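Local coordinates for protein hyaluronidase-phage associated (Streptococcus pyogenes, PDB 2WB3) that probably cleaves hyaluronan by beta-elimination as a phage tail-fibre hyaluronate lyase, built as an intertwined trimer with a triple-stranded beta-helix, at residues D104-G109 / F114-S119; I46-P51 / E56-A61; I6-P11 / N15-L20. All coordinates share one frame; numbering follows the deposited sequence.

Interaction 1 of 3, residues D104-G109 / F114-S119; sequences DKFYVG and FWSCAS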
ATOM      1  N   ASP A 104     -19.279 -29.688   9.992  1.00 31.72           N
ATOM      2  CA  ASP A 104     -18.113 -29.992  10.839  1.00 31.97           C
ATOM      3  C   ASP A 104     -17.524 -31.382  10.586  1.00 31.33           C
ATOM      4  O   ASP A 104     -18.227 -32.386  10.607  1.00 31.46           O
ATOM      5  CB  ASP A 104     -18.441 -29.837  12.343  1.00 32.25           C
ATOM      6  CG  ASP A 104     -18.741 -28.429  12.745  1.00 36.40           C
ATOM      7  OD1 ASP A 104     -18.113 -27.483  12.285  1.00 35.30           O
ATOM      8  OD2 ASP A 104     -19.641 -28.251  13.575  1.00 45.69           O
ATOM      9  N   LYS A 105     -16.218 -31.436  10.372  1.00 29.91           N
ATOM     10  CA  LYS A 105     -15.525 -32.673  10.145  1.00 28.97           C
ATOM     11  C   LYS A 105     -14.493 -32.974  11.230  1.00 28.03           C
ATOM     12  O   LYS A 105     -14.249 -34.118  11.571  1.00 27.97           O
ATOM     13  CB  LYS A 105     -14.831 -32.606   8.781  1.00 28.95           C
ATOM     14  CG  LYS A 105     -15.774 -32.402   7.613  1.00 29.41           C
ATOM     15  CD  LYS A 105     -16.722 -33.547   7.569  1.00 33.42           C
ATOM     16  CE  LYS A 105     -17.453 -33.668   6.245  1.00 40.20           C
ATOM     17  NZ  LYS A 105     -18.273 -34.903   6.222  1.00 41.95           N
ATOM     18  N   PHE A 106     -13.851 -31.939  11.753  1.00 27.65           N
ATOM     19  CA  PHE A 106     -12.833 -32.114  12.778  1.00 26.16           C
ATOM     20  C   PHE A 106     -12.759 -30.822  13.541  1.00 25.32           C
ATOM     21  O   PHE A 106     -12.804 -29.762  12.938  1.00 25.22           O
ATOM     22  CB  PHE A 106     -11.460 -32.367  12.101  1.00 26.02           C
ATOM     23  CG  PHE A 106     -10.318 -32.577  13.077  1.00 25.09           C
ATOM     24  CD1 PHE A 106      -9.954 -33.848  13.473  1.00 26.06           C
ATOM     25  CD2 PHE A 106      -9.577 -31.511  13.558  1.00 27.16           C
ATOM     26  CE1 PHE A 106      -8.920 -34.037  14.366  1.00 25.14           C
ATOM     27  CE2 PHE A 106      -8.519 -31.705  14.475  1.00 25.31           C
ATOM     28  CZ  PHE A 106      -8.200 -32.984  14.857  1.00 28.11           C
ATOM     29  N   TYR A 107     -12.613 -30.874  14.853  1.00 24.99           N
ATOM     30  CA  TYR A 107     -12.293 -29.665  15.595  1.00 24.79           C
ATOM     31  C   TYR A 107     -11.444 -29.921  16.822  1.00 24.31           C
ATOM     32  O   TYR A 107     -11.389 -31.040  17.342  1.00 25.43           O
ATOM     33  CB  TYR A 107     -13.570 -28.904  15.974  1.00 25.06           C
ATOM     34  CG  TYR A 107     -14.490 -29.576  16.969  1.00 29.60           C
ATOM     35  CD1 TYR A 107     -14.166 -29.633  18.345  1.00 30.35           C
ATOM     36  CD2 TYR A 107     -15.719 -30.102  16.554  1.00 31.11           C
ATOM     37  CE1 TYR A 107     -15.042 -30.211  19.262  1.00 34.02           C
ATOM     38  CE2 TYR A 107     -16.600 -30.683  17.471  1.00 34.29           C
ATOM     39  CZ  TYR A 107     -16.257 -30.721  18.807  1.00 34.97           C
ATOM     40  OH  TYR A 107     -17.123 -31.330  19.683  1.00 40.63           O
ATOM     41  N   VAL A 108     -10.800 -28.862  17.295  1.00 23.40           N
ATOM     42  CA  VAL A 108     -10.112 -28.862  18.565  1.00 23.95           C
ATOM     43  C   VAL A 108     -10.807 -27.789  19.437  1.00 23.98           C
ATOM     44  O   VAL A 108     -10.888 -26.630  19.072  1.00 24.14           O
ATOM     45  CB  VAL A 108      -8.634 -28.530  18.390  1.00 23.92           C
ATOM     46  CG1 VAL A 108      -7.956 -28.354  19.764  1.00 24.21           C
ATOM     47  CG2 VAL A 108      -7.938 -29.654  17.601  1.00 22.53           C
ATOM     48  N   GLY A 109     -11.374 -28.197  20.557  1.00 25.06           N
ATOM     49  CA  GLY A 109     -12.085 -27.242  21.378  1.00 26.53           C
ATOM     50  C   GLY A 109     -11.179 -26.469  22.295  1.00 27.40           C
ATOM     51  O   GLY A 109      -9.959 -26.738  22.368  1.00 28.03           O
ATOM     52  N   PHE A 114     -10.344 -32.984  21.051  1.00 31.94           N
ATOM     53  CA  PHE A 114     -10.622 -33.007  19.617  1.00 31.06           C
ATOM     54  C   PHE A 114     -11.833 -33.892  19.332  1.00 31.61           C
ATOM     55  O   PHE A 114     -12.209 -34.781  20.136  1.00 31.43           O
ATOM     56  CB  PHE A 114      -9.379 -33.400  18.780  1.00 30.09           C
ATOM     57  CG  PHE A 114      -8.938 -34.814  18.972  1.00 29.83           C
ATOM     58  CD1 PHE A 114      -9.443 -35.819  18.190  1.00 29.44           C
ATOM     59  CD2 PHE A 114      -7.994 -35.134  19.938  1.00 30.04           C
ATOM     60  CE1 PHE A 114      -9.053 -37.136  18.389  1.00 30.77           C
ATOM     61  CE2 PHE A 114      -7.588 -36.424  20.120  1.00 30.58           C
ATOM     62  CZ  PHE A 114      -8.132 -37.428  19.363  1.00 29.73           C
ATOM     63  N   TRP A 115     -12.452 -33.631  18.185  1.00 31.62           N
ATOM     64  CA  TRP A 115     -13.535 -34.460  17.649  1.00 32.44           C
ATOM     65  C   TRP A 115     -13.263 -34.716  16.173  1.00 32.03           C
ATOM     66  O   TRP A 115     -13.031 -33.762  15.429  1.00 31.72           O
ATOM     67  CB  TRP A 115     -14.860 -33.726  17.793  1.00 33.16           C
ATOM     68  CG  TRP A 115     -15.965 -34.439  17.127  1.00 36.98           C
ATOM     69  CD1 TRP A 115     -16.673 -35.506  17.628  1.00 40.85           C
ATOM     70  CD2 TRP A 115     -16.495 -34.176  15.819  1.00 39.33           C
ATOM     71  NE1 TRP A 115     -17.609 -35.927  16.702  1.00 42.31           N
ATOM     72  CE2 TRP A 115     -17.526 -35.131  15.585  1.00 42.48           C
ATOM     73  CE3 TRP A 115     -16.195 -33.237  14.816  1.00 40.76           C
ATOM     74  CZ2 TRP A 115     -18.268 -35.172  14.384  1.00 43.72           C
ATOM     75  CZ3 TRP A 115     -16.953 -33.266  13.616  1.00 43.26           C
ATOM     76  CH2 TRP A 115     -17.975 -34.235  13.418  1.00 44.45           C
ATOM     77  N   SER A 116     -13.291 -35.967  15.753  1.00 31.47           N
ATOM     78  CA  SER A 116     -13.053 -36.310  14.367  1.00 33.29           C
ATOM     79  C   SER A 116     -14.296 -37.037  13.866  1.00 34.33           C
ATOM     80  O   SER A 116     -14.812 -37.895  14.581  1.00 33.72           O
ATOM     81  CB  SER A 116     -11.849 -37.243  14.244  1.00 32.97           C
ATOM     82  OG  SER A 116     -11.720 -37.753  12.918  1.00 34.13           O
ATOM     83  N   CYS A 117     -14.759 -36.708  12.656  1.00 35.27           N
ATOM     84  CA  CYS A 117     -15.987 -37.306  12.093  1.00 36.92           C
ATOM     85  C   CYS A 117     -15.774 -38.674  11.412  1.00 36.74           C
ATOM     86  O   CYS A 117     -16.753 -39.277  10.952  1.00 38.54           O
ATOM     87  CB  CYS A 117     -16.617 -36.351  11.101  1.00 36.59           C
ATOM     88  SG  CYS A 117     -18.374 -36.630  10.681  1.00 43.09           S
ATOM     89  N   ALA A 118     -14.531 -39.173  11.342  1.00 36.07           N
ATOM     90  CA  ALA A 118     -14.239 -40.418  10.609  1.00 35.33           C
ATOM     91  C   ALA A 118     -13.086 -41.223  11.188  1.00 35.55           C
ATOM     92  O   ALA A 118     -12.231 -40.695  11.898  1.00 34.39           O
ATOM     93  CB  ALA A 118     -13.968 -40.139   9.130  1.00 34.64           C
ATOM     94  N   SER A 119     -13.059 -42.514  10.839  1.00 35.35           N
ATOM     95  CA  SER A 119     -12.003 -43.418  11.264  1.00 35.49           C
ATOM     96  C   SER A 119     -10.628 -42.864  10.964  1.00 35.29           C
ATOM     97  O   SER A 119     -10.336 -42.391   9.857  1.00 33.96           O
ATOM     98  CB  SER A 119     -12.149 -44.796  10.607  1.00 36.24           C
ATOM     99  OG  SER A 119     -13.307 -45.436  11.105  1.00 36.56           O
TER
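Trp115 and Tyr107 face each other as the antiparallel hydrogen-bonded pair of a beta hairpin, and Trp115 loses more surface here than any other residue of the two segments. Its CB sits over one face of the Tyr107 ring, 3.6 Å from the centroid of that ring and 19° off the ring normal, a CH-pi contact. The indole itself is slid away: the Tyr107 ring and the Trp115 five-membered ring are near parallel but barely overlap. Tyr107 reaches this place because its CG lies between the backbone N and the carbonyl carbon (chi1 67°), which folds the ring back against its partner. The far end of the indole runs along the neighbouring strand, where Asp104 O meets the ring edge at Trp115 CH2, 3.4 Å away. Two backbone bonds frame the pair, Tyr107 N to Trp115 O (3.0 Å) and Trp115 N to Tyr107 O (2.9 Å). On the other face of the sheet Phe114 CB packs 4.1 Å from Phe106 CZ and 4.2 Å from Val108 CG2, while the Phe114 ring meets Phe114 of the second and of the third subunit. Strand 96-100 flanks the hairpin, and a classic beta bulge sets Lys105 and Phe106 together opposite its single residue Ile98; through Trp115 and Ser116 the sheet continues as a parallel ladder into the second subunit.

Interaction 2 of 3, residues I46-P51 / E56-A61; sequences ITHENP and EYDENA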
ATOM      1  N   ILE A  46      -9.178 -15.940   3.872  1.00 17.21           N
ATOM      2  CA  ILE A  46      -8.415 -16.326   2.686  1.00 18.43           C
ATOM      3  C   ILE A  46      -9.354 -17.235   1.894  1.00 20.15           C
ATOM      4  O   ILE A  46      -9.841 -18.230   2.409  1.00 20.15           O
ATOM      5  CB  ILE A  46      -7.130 -17.120   3.031  1.00 17.65           C
ATOM      6  CG1 ILE A  46      -6.195 -16.374   4.015  1.00 16.70           C
ATOM      7  CG2 ILE A  46      -6.348 -17.402   1.721  1.00 20.85           C
ATOM      8  CD1 ILE A  46      -4.969 -17.262   4.502  1.00 18.03           C
ATOM      9  N   THR A  47      -9.574 -16.895   0.625  1.00 20.72           N
ATOM     10  CA  THR A  47     -10.274 -17.787  -0.291  1.00 20.17           C
ATOM     11  C   THR A  47      -9.393 -18.298  -1.413  1.00 20.46           C
ATOM     12  O   THR A  47      -8.785 -17.546  -2.119  1.00 20.31           O
ATOM     13  CB  THR A  47     -11.464 -17.116  -0.919  1.00 23.04           C
ATOM     14  OG1 THR A  47     -12.332 -16.761   0.140  1.00 24.91           O
ATOM     15  CG2 THR A  47     -12.277 -18.099  -1.834  1.00 22.98           C
ATOM     16  N   HIS A  48      -9.350 -19.612  -1.579  1.00 19.95           N
ATOM     17  CA  HIS A  48      -8.678 -20.135  -2.764  1.00 19.81           C
ATOM     18  C   HIS A  48      -9.789 -20.613  -3.697  1.00 19.04           C
ATOM     19  O   HIS A  48     -10.619 -21.379  -3.269  1.00 19.91           O
ATOM     20  CB  HIS A  48      -7.813 -21.323  -2.412  1.00 19.09           C
ATOM     21  CG  HIS A  48      -7.233 -21.972  -3.629  1.00 21.81           C
ATOM     22  ND1 HIS A  48      -7.921 -22.923  -4.334  1.00 22.61           N
ATOM     23  CD2 HIS A  48      -6.111 -21.711  -4.347  1.00 23.27           C
ATOM     24  CE1 HIS A  48      -7.239 -23.261  -5.419  1.00 22.82           C
ATOM     25  NE2 HIS A  48      -6.137 -22.543  -5.453  1.00 24.05           N
ATOM     26  N   GLU A  49      -9.723 -20.221  -4.963  1.00 20.39           N
ATOM     27  CA  GLU A  49     -10.650 -20.661  -6.007  1.00 21.02           C
ATOM     28  C   GLU A  49      -9.880 -21.471  -7.071  1.00 20.47           C
ATOM     29  O   GLU A  49      -8.834 -21.059  -7.534  1.00 22.08           O
ATOM     30  CB  GLU A  49     -11.263 -19.422  -6.662  1.00 21.06           C
ATOM     31  CG  GLU A  49     -12.462 -19.724  -7.561  1.00 23.65           C
ATOM     32  CD  GLU A  49     -12.910 -18.523  -8.348  1.00 31.76           C
ATOM     33  OE1 GLU A  49     -12.813 -17.388  -7.827  1.00 33.06           O
ATOM     34  OE2 GLU A  49     -13.366 -18.722  -9.498  1.00 29.01           O
ATOM     35  N   ASN A  50     -10.355 -22.660  -7.400  1.00 22.03           N
ATOM     36  CA  ASN A  50      -9.782 -23.426  -8.512  1.00 21.79           C
ATOM     37  C   ASN A  50      -9.715 -22.516  -9.748  1.00 21.24           C
ATOM     38  O   ASN A  50     -10.716 -21.889 -10.130  1.00 22.54           O
ATOM     39  CB  ASN A  50     -10.639 -24.676  -8.745  1.00 22.64           C
ATOM     40  CG  ASN A  50      -9.945 -25.720  -9.640  1.00 21.87           C
ATOM     41  OD1 ASN A  50      -8.967 -25.414 -10.344  1.00 20.61           O
ATOM     42  ND2 ASN A  50     -10.385 -26.965  -9.526  1.00 19.74           N
ATOM     43  N   PRO A  51      -8.504 -22.336 -10.329  1.00 20.95           N
ATOM     44  CA  PRO A  51      -8.445 -21.542 -11.553  1.00 21.51           C
ATOM     45  C   PRO A  51      -9.088 -22.291 -12.753  1.00 24.11           C
ATOM     46  O   PRO A  51      -9.269 -21.695 -13.799  1.00 24.96           O
ATOM     47  CB  PRO A  51      -6.947 -21.450 -11.851  1.00 21.24           C
ATOM     48  CG  PRO A  51      -6.330 -22.620 -11.175  1.00 20.04           C
ATOM     49  CD  PRO A  51      -7.172 -22.812  -9.895  1.00 21.07           C
ATOM     50  N   GLU A  56      -9.556 -31.655 -10.292  1.00 30.39           N
ATOM     51  CA  GLU A  56      -8.314 -32.169  -9.760  1.00 30.62           C
ATOM     52  C   GLU A  56      -7.142 -31.289 -10.117  1.00 27.87           C
ATOM     53  O   GLU A  56      -6.010 -31.557  -9.696  1.00 28.48           O
ATOM     54  CB  GLU A  56      -8.018 -33.554 -10.301  1.00 32.56           C
ATOM     55  CG  GLU A  56      -9.128 -34.535 -10.163  1.00 40.11           C
ATOM     56  CD  GLU A  56      -8.613 -35.920 -10.459  1.00 51.37           C
ATOM     57  OE1 GLU A  56      -8.500 -36.690  -9.481  1.00 56.08           O
ATOM     58  OE2 GLU A  56      -8.247 -36.205 -11.630  1.00 53.29           O
ATOM     59  N   TYR A  57      -7.410 -30.240 -10.874  1.00 25.45           N
ATOM     60  CA  TYR A  57      -6.391 -29.361 -11.379  1.00 25.01           C
ATOM     61  C   TYR A  57      -5.520 -28.708 -10.279  1.00 25.30           C
ATOM     62  O   TYR A  57      -4.293 -28.521 -10.472  1.00 24.66           O
ATOM     63  CB  TYR A  57      -7.054 -28.245 -12.121  1.00 23.84           C
ATOM     64  CG  TYR A  57      -6.108 -27.369 -12.894  1.00 25.23           C
ATOM     65  CD1 TYR A  57      -5.610 -27.791 -14.124  1.00 24.82           C
ATOM     66  CD2 TYR A  57      -5.734 -26.106 -12.425  1.00 22.67           C
ATOM     67  CE1 TYR A  57      -4.780 -27.011 -14.844  1.00 27.07           C
ATOM     68  CE2 TYR A  57      -4.907 -25.301 -13.167  1.00 23.69           C
ATOM     69  CZ  TYR A  57      -4.425 -25.763 -14.372  1.00 27.02           C
ATOM     70  OH  TYR A  57      -3.598 -24.985 -15.151  1.00 26.74           O
ATOM     71  N   ASP A  58      -6.158 -28.343  -9.158  1.00 24.58           N
ATOM     72  CA  ASP A  58      -5.496 -27.577  -8.051  1.00 23.99           C
ATOM     73  C   ASP A  58      -5.147 -28.474  -6.864  1.00 25.03           C
ATOM     74  O   ASP A  58      -5.093 -28.013  -5.701  1.00 25.30           O
ATOM     75  CB  ASP A  58      -6.429 -26.425  -7.612  1.00 23.80           C
ATOM     76  CG  ASP A  58      -7.809 -26.910  -7.155  1.00 23.89           C
ATOM     77  OD1 ASP A  58      -8.115 -28.141  -7.151  1.00 22.35           O
ATOM     78  OD2 ASP A  58      -8.582 -26.056  -6.698  1.00 24.05           O
ATOM     79  N   GLU A  59      -4.927 -29.780  -7.116  1.00 24.43           N
ATOM     80  CA  GLU A  59      -4.659 -30.689  -6.031  1.00 24.78           C
ATOM     81  C   GLU A  59      -3.400 -30.374  -5.168  1.00 24.26           C
ATOM     82  O   GLU A  59      -3.337 -30.812  -4.000  1.00 26.36           O
ATOM     83  CB  GLU A  59      -4.576 -32.117  -6.531  1.00 25.33           C
ATOM     84  CG  GLU A  59      -3.444 -32.365  -7.500  1.00 29.79           C
ATOM     85  CD  GLU A  59      -3.369 -33.850  -7.867  1.00 39.51           C
ATOM     86  OE1 GLU A  59      -4.420 -34.525  -7.774  1.00 41.92           O
ATOM     87  OE2 GLU A  59      -2.269 -34.342  -8.204  1.00 45.57           O
ATOM     88  N   ASN A  60      -2.436 -29.645  -5.704  1.00 24.00           N
ATOM     89  CA  ASN A  60      -1.285 -29.231  -4.875  1.00 25.38           C
ATOM     90  C   ASN A  60      -1.444 -27.839  -4.241  1.00 24.93           C
ATOM     91  O   ASN A  60      -0.514 -27.383  -3.539  1.00 26.70           O
ATOM     92  CB  ASN A  60       0.022 -29.214  -5.673  1.00 26.04           C
ATOM     93  CG  ASN A  60       0.420 -30.587  -6.192  1.00 29.55           C
ATOM     94  OD1 ASN A  60       0.489 -30.790  -7.401  1.00 38.11           O
ATOM     95  ND2 ASN A  60       0.599 -31.525  -5.307  1.00 32.61           N
ATOM     96  N   ALA A  61      -2.568 -27.158  -4.507  1.00 22.55           N
ATOM     97  CA  ALA A  61      -2.740 -25.771  -4.109  1.00 21.91           C
ATOM     98  C   ALA A  61      -3.198 -25.796  -2.662  1.00 21.10           C
ATOM     99  O   ALA A  61      -3.619 -26.834  -2.174  1.00 20.75           O
ATOM    100  CB  ALA A  61      -3.821 -25.070  -4.966  1.00 22.79           C
TER
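Asn50 and Asp58 lay their flat ends against each other: the amide and carboxylate planes are 19° apart and stacked, although the two side chains cross at about a right angle. The stack brings Asp58 OD2 to 3.3 Å from Asn50 CG and 3.2 Å from Asn50 CB. Asn50 ND2 stands 3.5 Å from both Asp58 OD1 and Asp58 OD2, but at angles too poor for hydrogen bonds, as expected of groups lying face on. Their polar atoms are satisfied elsewhere. Asn50 OD1 accepts from Ser52 N and its ND2 bonds to Asp54 O and to Gly77 O of the second subunit, while Asp58 OD2 and OD1 bond to Thr78 OG1 and Ala79 N of the second subunit.

His48 approaches the same carboxylate differently. Asp58 OD2 lies at the edge of the imidazole, in its plane and 3.4 Å from His48 CE1, with ring and carboxylate planes turned 43° apart. With CG anti to the backbone N (chi1 174°), the His48 ring also reaches Ala61, whose CB is 3.5 Å from His48 NE2; that nitrogen is hydrogen-bonded to Glu38 O of the third subunit. At the far end Pro51 CG touches the edge of the Tyr57 ring, 3.6 Å from Tyr57 CE2.

The segment 56-61 is folded by two overlapping type I beta turns, Glu56 to Glu59 and Asp58 to Ala61, the second closed by Ala61 N to Asp58 O at 2.9 Å. The contact thus packs a turn-rich loop against the end of strand 45-49, whose residues join parallel ladders with the second and the third subunit, the interchain pairing that marks the triple-stranded beta-helix of this phage fibre.

Interaction 3 of 3, residues I6-P11 / N15-L20; sequences IVMRQP and NFSSAL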
ATOM      1  N   ILE A   6      -5.847  -4.346  -3.648  0.50 20.74           N
ATOM      2  CA  ILE A   6      -4.688  -4.690  -4.497  0.50 22.12           C
ATOM      3  C   ILE A   6      -5.138  -5.797  -5.446  0.50 22.85           C
ATOM      4  O   ILE A   6      -5.565  -6.873  -4.981  0.50 22.66           O
ATOM      5  CB  ILE A   6      -3.509  -5.201  -3.659  0.50 22.03           C
ATOM      6  CG1 ILE A   6      -3.352  -4.379  -2.391  0.50 22.62           C
ATOM      7  CG2 ILE A   6      -2.211  -5.074  -4.430  0.50 22.41           C
ATOM      8  CD1 ILE A   6      -2.779  -3.059  -2.640  0.50 26.50           C
ATOM      9  N   VAL A   7      -5.076  -5.534  -6.758  1.00 23.75           N
ATOM     10  CA  VAL A   7      -5.562  -6.500  -7.753  1.00 25.60           C
ATOM     11  C   VAL A   7      -4.456  -6.869  -8.722  1.00 26.86           C
ATOM     12  O   VAL A   7      -3.874  -5.999  -9.377  1.00 26.69           O
ATOM     13  CB  VAL A   7      -6.731  -5.963  -8.529  1.00 26.36           C
ATOM     14  CG1 VAL A   7      -7.114  -6.919  -9.665  1.00 29.24           C
ATOM     15  CG2 VAL A   7      -7.940  -5.683  -7.634  1.00 26.96           C
ATOM     16  N   MET A   8      -4.163  -8.160  -8.797  1.00 26.71           N
ATOM     17  CA  MET A   8      -3.296  -8.645  -9.865  1.00 29.18           C
ATOM     18  C   MET A   8      -4.205  -9.290 -10.936  1.00 29.26           C
ATOM     19  O   MET A   8      -4.845 -10.322 -10.685  1.00 27.74           O
ATOM     20  CB  MET A   8      -2.235  -9.601  -9.330  1.00 28.86           C
ATOM     21  CG  MET A   8      -1.593 -10.380 -10.454  1.00 30.47           C
ATOM     22  SD  MET A   8      -0.006 -11.022 -10.065  1.00 38.15           S
ATOM     23  CE  MET A   8       0.921  -9.479  -9.963  1.00 30.08           C
ATOM     24  N   ARG A   9      -4.306  -8.658 -12.098  1.00 32.05           N
ATOM     25  CA  ARG A   9      -5.153  -9.193 -13.191  1.00 35.76           C
ATOM     26  C   ARG A   9      -4.529 -10.440 -13.809  1.00 35.50           C
ATOM     27  O   ARG A   9      -3.332 -10.702 -13.633  1.00 34.44           O
ATOM     28  CB  ARG A   9      -5.358  -8.170 -14.319  1.00 37.35           C
ATOM     29  CG  ARG A   9      -6.080  -6.900 -13.897  1.00 44.38           C
ATOM     30  CD  ARG A   9      -6.492  -5.998 -15.105  1.00 56.37           C
ATOM     31  NE  ARG A   9      -5.376  -5.675 -16.018  1.00 62.09           N
ATOM     32  CZ  ARG A   9      -4.722  -4.504 -16.061  1.00 64.27           C
ATOM     33  NH1 ARG A   9      -5.045  -3.507 -15.239  1.00 63.89           N
ATOM     34  NH2 ARG A   9      -3.729  -4.335 -16.933  1.00 65.21           N
ATOM     35  N   GLN A  10      -5.354 -11.190 -14.533  1.00 36.30           N
ATOM     36  CA  GLN A  10      -4.913 -12.425 -15.201  1.00 37.83           C
ATOM     37  C   GLN A  10      -3.796 -12.140 -16.213  1.00 37.79           C
ATOM     38  O   GLN A  10      -4.010 -11.358 -17.130  1.00 38.86           O
ATOM     39  CB  GLN A  10      -6.109 -13.111 -15.869  1.00 38.10           C
ATOM     40  CG  GLN A  10      -5.634 -14.349 -16.610  1.00 40.45           C
ATOM     41  CD  GLN A  10      -6.718 -15.209 -17.077  1.00 44.90           C
ATOM     42  OE1 GLN A  10      -7.893 -14.876 -16.989  1.00 47.98           O
ATOM     43  NE2 GLN A  10      -6.342 -16.346 -17.618  1.00 48.22           N
ATOM     44  N   PRO A  11      -2.577 -12.694 -16.020  1.00 38.61           N
ATOM     45  CA  PRO A  11      -1.569 -12.447 -17.046  1.00 39.12           C
ATOM     46  C   PRO A  11      -1.800 -13.383 -18.276  1.00 40.17           C
ATOM     47  O   PRO A  11      -2.552 -14.365 -18.168  1.00 39.15           O
ATOM     48  CB  PRO A  11      -0.268 -12.816 -16.328  1.00 38.69           C
ATOM     49  CG  PRO A  11      -0.667 -13.951 -15.462  1.00 36.57           C
ATOM     50  CD  PRO A  11      -2.075 -13.652 -15.013  1.00 38.56           C
ATOM     51  N   ASN A  15       2.742 -16.812 -14.093  1.00 33.13           N
ATOM     52  CA  ASN A  15       4.135 -16.594 -13.755  1.00 30.94           C
ATOM     53  C   ASN A  15       4.141 -16.629 -12.239  1.00 29.93           C
ATOM     54  O   ASN A  15       3.083 -16.857 -11.645  1.00 29.28           O
ATOM     55  CB  ASN A  15       4.587 -15.239 -14.316  1.00 31.65           C
ATOM     56  CG  ASN A  15       3.693 -14.097 -13.857  1.00 32.87           C
ATOM     57  OD1 ASN A  15       3.715 -13.738 -12.707  1.00 31.58           O
ATOM     58  ND2 ASN A  15       2.916 -13.518 -14.768  1.00 35.09           N
ATOM     59  N   PHE A  16       5.294 -16.449 -11.600  1.00 28.27           N
ATOM     60  CA  PHE A  16       5.391 -16.607 -10.149  1.00 27.93           C
ATOM     61  C   PHE A  16       5.060 -15.347  -9.331  1.00 27.87           C
ATOM     62  O   PHE A  16       5.146 -15.351  -8.093  1.00 28.49           O
ATOM     63  CB  PHE A  16       6.786 -17.126  -9.796  1.00 28.52           C
ATOM     64  CG  PHE A  16       6.966 -18.562 -10.160  1.00 32.52           C
ATOM     65  CD1 PHE A  16       6.174 -19.553  -9.546  1.00 36.90           C
ATOM     66  CD2 PHE A  16       7.881 -18.937 -11.139  1.00 37.93           C
ATOM     67  CE1 PHE A  16       6.309 -20.917  -9.899  1.00 40.93           C
ATOM     68  CE2 PHE A  16       8.038 -20.284 -11.488  1.00 39.86           C
ATOM     69  CZ  PHE A  16       7.247 -21.279 -10.872  1.00 41.76           C
ATOM     70  N   SER A  17       4.619 -14.294  -9.993  1.00 26.51           N
ATOM     71  CA  SER A  17       4.418 -13.058  -9.299  1.00 27.22           C
ATOM     72  C   SER A  17       3.119 -12.979  -8.415  1.00 25.42           C
ATOM     73  O   SER A  17       2.073 -13.624  -8.671  1.00 21.77           O
ATOM     74  CB  SER A  17       4.544 -11.896 -10.265  1.00 26.94           C
ATOM     75  OG  SER A  17       3.248 -11.702 -10.768  1.00 36.03           O
ATOM     76  N   SER A  18       3.255 -12.186  -7.345  1.00 23.87           N
ATOM     77  CA  SER A  18       2.236 -12.018  -6.316  1.00 21.55           C
ATOM     78  C   SER A  18       1.599 -10.643  -6.429  1.00 19.89           C
ATOM     79  O   SER A  18       2.218  -9.695  -6.878  1.00 20.80           O
ATOM     80  CB  SER A  18       2.924 -12.220  -4.947  1.00 22.01           C
ATOM     81  OG  SER A  18       3.303 -13.599  -4.810  1.00 24.84           O
ATOM     82  N   ALA A  19       0.346 -10.505  -6.002  1.00 19.15           N
ATOM     83  CA  ALA A  19      -0.272  -9.193  -5.824  1.00 17.98           C
ATOM     84  C   ALA A  19       0.512  -8.392  -4.703  1.00 17.34           C
ATOM     85  O   ALA A  19       0.807  -7.217  -4.825  1.00 17.84           O
ATOM     86  CB  ALA A  19      -1.789  -9.417  -5.424  1.00 17.03           C
ATOM     87  N   LEU A  20       0.846  -9.074  -3.621  1.00 19.10           N
ATOM     88  CA  LEU A  20       1.472  -8.423  -2.460  1.00 18.12           C
ATOM     89  C   LEU A  20       2.563  -9.320  -1.882  1.00 18.42           C
ATOM     90  O   LEU A  20       2.318 -10.498  -1.567  1.00 19.22           O
ATOM     91  CB  LEU A  20       0.386  -8.091  -1.425  1.00 17.48           C
ATOM     92  CG  LEU A  20       0.967  -7.415  -0.148  1.00 20.05           C
ATOM     93  CD1 LEU A  20       1.746  -6.159  -0.439  1.00 20.59           C
ATOM     94  CD2 LEU A  20      -0.168  -7.087   0.798  1.00 16.00           C
TER
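Met8 and Ala19 bring the end of strand 4-8 against the loop returning to strand 20-24, within the triple-stranded beta-helix of the fibre; Ile6, Val7, Met8 and Leu20 pair in a parallel ladder with the second subunit. The two segments run almost oppositely, 165° apart end to end.

The apolar part is small: Met8 CB packs 3.9 Å from Ala19 CB.

Contacts of polar atoms are more numerous. The Met8 chain leaves with CG anti to the backbone N and bends at chi3 (-68°), which brings CE to 3.4 Å from Ser18 O and SD to 3.4 Å from Ser17 OG. That hydroxyl has polar partners too, including Arg9 NH1 of the fourth subunit. Nearer the bend the Asn15 amide packs at a slant against the Pro11 ring, its ND2 3.6 Å from Pro11 CB.

Among the atoms of the two segments, the side-chain hydrogen bonds are both inside 15-20, where an Asx turn holds Asn15 against Ser17. Asn15 OD1 accepts from both Ser17 N, at 2.9 Å with an N-H...O angle of 155°, and Ser17 OG, also at 2.9 Å, each donor lying in the plane of the Asn15 side-chain carbonyl.

Overall arrangement
The three contacts follow one another along the chain, interaction 3 first, then interaction 2, then interaction 1, in series and without overlap in sequence. Interactions 2 and 3 are neighbours on the same side of the chain's centre, their centres 16 Å apart and their nearest atoms about 7 Å apart. Interaction 1 is more distant, its centre 23 Å from that of interaction 2 and 36 Å from that of interaction 3, consistent with an elongated fibre. None touches another, yet all three reach the second and third subunits. Interaction 1 combines antiparallel pairing within the chain with an interchain parallel ladder, whereas in interactions 2 and 3 the strand pairing is interchain.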